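Local coordinates for protein telomerase reverse transcriptase (Candida tropicalis MYA-3404, PDB 6ZD1) that probably lengthens chromosome ends by reverse-transcribing a template within telomerase RNA into telomeric DNA repeats, at residues R123-L126 against D127-L130; I164-V167 against F168-V172. All blocks are in the same frame, centred on the assembly; numbering follows the deposited sequence.

Interaction 1: residues R123-L126 against D127-L130; sequences RLHL and DDVL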
ATOM      1  N   ARG A 123     -10.644  -4.401  -8.656  1.00 75.25           N
ATOM      2  CA  ARG A 123     -11.243  -4.391  -9.984  1.00 75.56           C
ATOM      3  C   ARG A 123     -11.810  -5.762 -10.336  1.00 77.80           C
ATOM      4  O   ARG A 123     -11.171  -6.794 -10.119  1.00 78.33           O
ATOM      5  CB  ARG A 123     -10.209  -3.969 -11.028  1.00 83.95           C
ATOM      6  CG  ARG A 123     -10.807  -3.608 -12.379  1.00 92.76           C
ATOM      7  CD  ARG A 123      -9.746  -3.110 -13.348  1.00101.07           C
ATOM      8  NE  ARG A 123     -10.305  -2.175 -14.320  1.00112.29           N
ATOM      9  CZ  ARG A 123     -10.389  -0.863 -14.124  1.00112.01           C
ATOM     10  NH1 ARG A 123      -9.946  -0.334 -12.991  1.00108.11           N
ATOM     11  NH2 ARG A 123     -10.915  -0.080 -15.055  1.00116.44           N
ATOM     12  N   LEU A 124     -13.013  -5.763 -10.904  1.00 76.40           N
ATOM     13  CA  LEU A 124     -13.668  -6.993 -11.319  1.00 64.52           C
ATOM     14  C   LEU A 124     -13.199  -7.381 -12.714  1.00 73.90           C
ATOM     15  O   LEU A 124     -13.073  -6.529 -13.598  1.00 78.58           O
ATOM     16  CB  LEU A 124     -15.189  -6.828 -11.305  1.00 68.09           C
ATOM     17  CG  LEU A 124     -15.970  -8.140 -11.325  1.00 73.98           C
ATOM     18  CD1 LEU A 124     -15.886  -8.806  -9.963  1.00 74.92           C
ATOM     19  CD2 LEU A 124     -17.416  -7.923 -11.744  1.00 72.59           C
ATOM     20  N   HIS A 125     -12.946  -8.673 -12.911  1.00 72.84           N
ATOM     21  CA  HIS A 125     -12.468  -9.191 -14.190  1.00 77.16           C
ATOM     22  C   HIS A 125     -13.526 -10.126 -14.755  1.00 81.26           C
ATOM     23  O   HIS A 125     -13.640 -11.277 -14.322  1.00 71.70           O
ATOM     24  CB  HIS A 125     -11.126  -9.901 -14.023  1.00 68.20           C
ATOM     25  CG  HIS A 125     -10.036  -9.011 -13.514  1.00 74.65           C
ATOM     26  ND1 HIS A 125      -9.216  -8.285 -14.352  1.00 77.28           N
ATOM     27  CD2 HIS A 125      -9.635  -8.722 -12.254  1.00 67.70           C
ATOM     28  CE1 HIS A 125      -8.357  -7.588 -13.629  1.00 71.44           C
ATOM     29  NE2 HIS A 125      -8.591  -7.835 -12.353  1.00 59.91           N
ATOM     30  N   LEU A 126     -14.266  -9.645 -15.756  1.00 90.17           N
ATOM     31  CA  LEU A 126     -15.433 -10.372 -16.242  1.00 84.34           C
ATOM     32  C   LEU A 126     -15.069 -11.714 -16.867  1.00 85.16           C
ATOM     33  O   LEU A 126     -15.930 -12.595 -16.952  1.00 97.53           O
ATOM     34  CB  LEU A 126     -16.202  -9.508 -17.245  1.00 86.48           C
ATOM     35  CG  LEU A 126     -16.774  -8.199 -16.687  1.00 89.05           C
ATOM     36  CD1 LEU A 126     -17.211  -7.255 -17.800  1.00 91.95           C
ATOM     37  CD2 LEU A 126     -17.932  -8.473 -15.736  1.00 80.64           C
ATOM     38  N   ASP A 127     -13.817 -11.903 -17.287  1.00 78.05           N
ATOM     39  CA  ASP A 127     -13.435 -13.180 -17.878  1.00 85.25           C
ATOM     40  C   ASP A 127     -13.267 -14.264 -16.822  1.00 89.26           C
ATOM     41  O   ASP A 127     -13.437 -15.452 -17.125  1.00 92.84           O
ATOM     42  CB  ASP A 127     -12.142 -13.027 -18.682  1.00 94.11           C
ATOM     43  CG  ASP A 127     -12.286 -12.064 -19.851  1.00 90.96           C
ATOM     44  OD1 ASP A 127     -12.531 -10.863 -19.610  1.00 89.56           O
ATOM     45  OD2 ASP A 127     -12.142 -12.507 -21.009  1.00104.27           O
ATOM     46  N   ASP A 128     -12.961 -13.876 -15.583  1.00 95.48           N
ATOM     47  CA  ASP A 128     -12.811 -14.824 -14.485  1.00 86.89           C
ATOM     48  C   ASP A 128     -14.143 -15.119 -13.801  1.00 88.24           C
ATOM     49  O   ASP A 128     -14.465 -16.281 -13.539  1.00 86.02           O
ATOM     50  CB  ASP A 128     -11.800 -14.295 -13.459  1.00 73.04           C
ATOM     51  CG  ASP A 128     -10.403 -14.124 -14.043  1.00107.75           C
ATOM     52  OD1 ASP A 128      -9.956 -12.964 -14.199  1.00 98.46           O
ATOM     53  OD2 ASP A 128      -9.750 -15.150 -14.342  1.00 97.40           O
ATOM     54  N   VAL A 129     -14.934 -14.078 -13.522  1.00 79.73           N
ATOM     55  CA  VAL A 129     -16.199 -14.256 -12.813  1.00 80.29           C
ATOM     56  C   VAL A 129     -17.184 -15.069 -13.638  1.00 86.80           C
ATOM     57  O   VAL A 129     -17.925 -15.899 -13.095  1.00 86.38           O
ATOM     58  CB  VAL A 129     -16.787 -12.879 -12.445  1.00 79.43           C
ATOM     59  CG1 VAL A 129     -18.165 -13.020 -11.810  1.00 74.42           C
ATOM     60  CG2 VAL A 129     -15.842 -12.129 -11.524  1.00 80.71           C
ATOM     61  N   LEU A 130     -17.181 -14.881 -14.956  1.00 83.57           N
ATOM     62  CA  LEU A 130     -18.183 -15.489 -15.821  1.00 88.23           C
ATOM     63  C   LEU A 130     -17.777 -16.918 -16.135  1.00 93.76           C
ATOM     64  O   LEU A 130     -16.805 -17.156 -16.861  1.00 96.93           O
ATOM     65  CB  LEU A 130     -18.358 -14.681 -17.104  1.00 87.71           C
ATOM     66  CG  LEU A 130     -19.081 -13.339 -16.945  1.00 86.56           C
ATOM     67  CD1 LEU A 130     -19.196 -12.603 -18.269  1.00 84.98           C
ATOM     68  CD2 LEU A 130     -20.452 -13.552 -16.342  1.00 76.34           C
TER

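Interaction 2: residues I164-V167 against F168-V172; sequences INWV and FISLV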
ATOM      1  N   ILE A 164     -23.819  -8.673 -14.929  1.00 63.01           N
ATOM      2  CA  ILE A 164     -23.035  -9.176 -13.807  1.00 63.37           C
ATOM      3  C   ILE A 164     -22.196  -8.061 -13.206  1.00 69.60           C
ATOM      4  O   ILE A 164     -22.043  -7.968 -11.981  1.00 62.96           O
ATOM      5  CB  ILE A 164     -22.164 -10.365 -14.251  1.00 66.70           C
ATOM      6  CG1 ILE A 164     -23.047 -11.523 -14.717  1.00 73.10           C
ATOM      7  CG2 ILE A 164     -21.256 -10.810 -13.116  1.00 71.29           C
ATOM      8  CD1 ILE A 164     -24.064 -11.970 -13.684  1.00 63.82           C
ATOM      9  N   ASN A 165     -21.661  -7.179 -14.054  1.00 67.31           N
ATOM     10  CA  ASN A 165     -20.911  -6.034 -13.550  1.00 69.77           C
ATOM     11  C   ASN A 165     -21.786  -5.173 -12.645  1.00 62.63           C
ATOM     12  O   ASN A 165     -21.378  -4.798 -11.541  1.00 71.40           O
ATOM     13  CB  ASN A 165     -20.357  -5.219 -14.720  1.00 64.25           C
ATOM     14  CG  ASN A 165     -19.338  -4.194 -14.284  1.00 83.61           C
ATOM     15  OD1 ASN A 165     -19.662  -3.023 -14.089  1.00 93.85           O
ATOM     16  ND2 ASN A 165     -18.092  -4.627 -14.130  1.00 88.45           N
ATOM     17  N   TRP A 166     -23.013  -4.880 -13.086  1.00 71.17           N
ATOM     18  CA  TRP A 166     -23.933  -4.112 -12.253  1.00 62.75           C
ATOM     19  C   TRP A 166     -24.309  -4.868 -10.985  1.00 63.35           C
ATOM     20  O   TRP A 166     -24.538  -4.249  -9.940  1.00 61.66           O
ATOM     21  CB  TRP A 166     -25.188  -3.749 -13.051  1.00 60.89           C
ATOM     22  CG  TRP A 166     -26.287  -3.146 -12.218  1.00 65.83           C
ATOM     23  CD1 TRP A 166     -26.387  -1.848 -11.804  1.00 64.29           C
ATOM     24  CD2 TRP A 166     -27.446  -3.820 -11.706  1.00 60.96           C
ATOM     25  NE1 TRP A 166     -27.534  -1.674 -11.066  1.00 59.75           N
ATOM     26  CE2 TRP A 166     -28.200  -2.868 -10.990  1.00 60.88           C
ATOM     27  CE3 TRP A 166     -27.916  -5.135 -11.781  1.00 62.10           C
ATOM     28  CZ2 TRP A 166     -29.400  -3.190 -10.357  1.00 60.47           C
ATOM     29  CZ3 TRP A 166     -29.107  -5.451 -11.152  1.00 63.02           C
ATOM     30  CH2 TRP A 166     -29.836  -4.482 -10.451  1.00 63.82           C
ATOM     31  N   VAL A 167     -24.390  -6.199 -11.048  1.00 60.61           N
ATOM     32  CA  VAL A 167     -24.690  -6.967  -9.841  1.00 57.04           C
ATOM     33  C   VAL A 167     -23.541  -6.874  -8.842  1.00 66.67           C
ATOM     34  O   VAL A 167     -23.761  -6.785  -7.628  1.00 56.22           O
ATOM     35  CB  VAL A 167     -25.012  -8.430 -10.194  1.00 66.43           C
ATOM     36  CG1 VAL A 167     -25.106  -9.264  -8.927  1.00 54.63           C
ATOM     37  CG2 VAL A 167     -26.313  -8.517 -10.980  1.00 63.00           C
ATOM     38  N   PHE A 168     -22.300  -6.872  -9.330  1.00 65.14           N
ATOM     39  CA  PHE A 168     -21.149  -6.884  -8.435  1.00 56.41           C
ATOM     40  C   PHE A 168     -20.762  -5.486  -7.957  1.00 62.75           C
ATOM     41  O   PHE A 168     -20.520  -5.290  -6.762  1.00 70.36           O
ATOM     42  CB  PHE A 168     -19.952  -7.550  -9.123  1.00 66.00           C
ATOM     43  CG  PHE A 168     -19.883  -9.041  -8.922  1.00 62.94           C
ATOM     44  CD1 PHE A 168     -18.909  -9.600  -8.111  1.00 56.68           C
ATOM     45  CD2 PHE A 168     -20.787  -9.882  -9.547  1.00 68.34           C
ATOM     46  CE1 PHE A 168     -18.837 -10.971  -7.925  1.00 59.71           C
ATOM     47  CE2 PHE A 168     -20.720 -11.255  -9.368  1.00 69.96           C
ATOM     48  CZ  PHE A 168     -19.742 -11.800  -8.554  1.00 63.25           C
ATOM     49  N   ILE A 169     -20.710  -4.505  -8.861  1.00 61.66           N
ATOM     50  CA  ILE A 169     -20.221  -3.184  -8.472  1.00 70.38           C
ATOM     51  C   ILE A 169     -21.316  -2.305  -7.869  1.00 67.71           C
ATOM     52  O   ILE A 169     -21.015  -1.422  -7.058  1.00 70.58           O
ATOM     53  CB  ILE A 169     -19.553  -2.467  -9.660  1.00 72.23           C
ATOM     54  CG1 ILE A 169     -20.609  -1.858 -10.593  1.00 87.25           C
ATOM     55  CG2 ILE A 169     -18.615  -3.416 -10.403  1.00 75.90           C
ATOM     56  CD1 ILE A 169     -20.048  -0.921 -11.651  1.00 92.18           C
ATOM     57  N   SER A 170     -22.579  -2.516  -8.242  1.00 63.28           N
ATOM     58  CA  SER A 170     -23.672  -1.717  -7.701  1.00 61.93           C
ATOM     59  C   SER A 170     -24.379  -2.409  -6.544  1.00 64.98           C
ATOM     60  O   SER A 170     -24.587  -1.797  -5.495  1.00 78.12           O
ATOM     61  CB  SER A 170     -24.690  -1.369  -8.797  1.00 49.21           C
ATOM     62  OG  SER A 170     -24.092  -0.613  -9.837  1.00 71.36           O
ATOM     63  N   LEU A 171     -24.757  -3.676  -6.711  1.00 56.53           N
ATOM     64  CA  LEU A 171     -25.471  -4.366  -5.644  1.00 60.65           C
ATOM     65  C   LEU A 171     -24.530  -4.808  -4.529  1.00 58.84           C
ATOM     66  O   LEU A 171     -24.669  -4.374  -3.380  1.00 58.34           O
ATOM     67  CB  LEU A 171     -26.235  -5.564  -6.211  1.00 63.21           C
ATOM     68  CG  LEU A 171     -27.475  -5.206  -7.025  1.00 56.61           C
ATOM     69  CD1 LEU A 171     -28.196  -6.458  -7.476  1.00 60.14           C
ATOM     70  CD2 LEU A 171     -28.380  -4.349  -6.180  1.00 69.37           C
ATOM     71  N   VAL A 172     -23.547  -5.653  -4.857  1.00 54.91           N
ATOM     72  CA  VAL A 172     -22.704  -6.239  -3.817  1.00 55.71           C
ATOM     73  C   VAL A 172     -21.918  -5.157  -3.089  1.00 49.27           C
ATOM     74  O   VAL A 172     -21.871  -5.130  -1.854  1.00 59.62           O
ATOM     75  CB  VAL A 172     -21.771  -7.306  -4.421  1.00 64.43           C
ATOM     76  CG1 VAL A 172     -20.811  -7.839  -3.360  1.00 46.71           C
ATOM     77  CG2 VAL A 172     -22.588  -8.444  -5.019  1.00 48.28           C
TER

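Interaction 1: residues R123-L126 against D127-L130
His125 and Asp128 stand side by side and point the same way, the carboxylate plane turned 76° from the imidazole. Asp128 OD1 comes in obliquely and sits 3.3 Å from His125 CB, so the two meet near the root of the histidine and not at its ring nitrogens. The other carboxylate oxygen of Asp128, OD2, is hydrogen-bonded to Ser587, which ties this side to helix 582-596. His125 is the N-cap residue of the short helix 126-129, and its own carbonyl opens the helical bonding: O takes Val129 N at 3.2 Å in a nearly straight bond (169° at the hydrogen) and also Asp128 N, which lies well above the carbonyl plane. Elsewhere on the turn, Leu124 and Val129 cross at about a right angle. With its CG anti to the backbone N (chi1 -163°), Leu124 brings CD1 to 3.7 Å from Val129 CG2, an apolar contact that reaches from the residue before the N-cap to the last residue of this one-turn helix. Leu130, the first residue to leave helical geometry, gives its N to Leu126 O at 3.3 Å, while its CB lies 3.2 Å from that same oxygen and its side chain continues to Glu161 and Ile164 of helix 158-179.

Interaction 2: residues I164-V167 against F168-V172
Trp166 lays its indole across the next turn of the helix, and Leu171 fits against one face of it. Leu171 CG lies over that face, offset toward the rim, and its CD1 is 4.3 Å from the centroid of the six-membered ring, an off-centre CH-pi contact, with the atoms CZ3 and CH2 nearest. The five-membered end of the indole meets Ser170 instead: OG approaches CD1 of Trp166 obliquely at 3.3 Å. The CB bond of Trp166 points away from the next turn, while CG, anti to the backbone N (chi1 171°) and beside the carbonyl carbon, carries the six-membered ring alongside Leu171.

On another side, Ile164 and Phe168 run alongside each other, the CG2 methyl of Ile164 set 3.7 Å from Phe168 CD2 while Ile164 O lies at the ring edge. The outer end of Phe168 fits among Ile108, Arg111 and Ile112 of helix 104-117 and meets Phe115 edge-to-face. Asn165 and Ile169 cross at a slant, the CD1 methyl of Ile169 set 3.2 Å from Asn165 OD1.

The backbone bonding changes along these residues. Ile169 N bonds to Asn165 O at 2.8 Å, but Trp166 O accepts from both Ser170 N and Leu171 N, and Val172 N reaches Val167 O at 3.0 Å. Shifting from i to i+4 toward i to i+5 bonding, the helix opens into a pi-like turn over 168-172 within an otherwise alpha-helical rod, in the helical telomerase RNA-binding domain.

Interactions 1 and 2 sit about 11 Å apart between centres and touch directly: Leu124 CD1 is 3.6 Å from Phe168 CD1, Leu130 CD2 packs on Ile164 CG1, and Val129 CG1 comes against both Phe168 and Ile164. Interaction 1 is a surface turn at the start and end of a very short helix, with polar groups facing helices 582-596 and 642-664 and its Leu124, Val129 and Leu130 packing on helix 158-179. Interaction 2 is buried along helix 158-179, largely apolar and aromatic, with its polar atoms mostly backbone. Both also lean on helix 104-117, through Phe115 and Arg111, so that helix is a shared neighbour of the two.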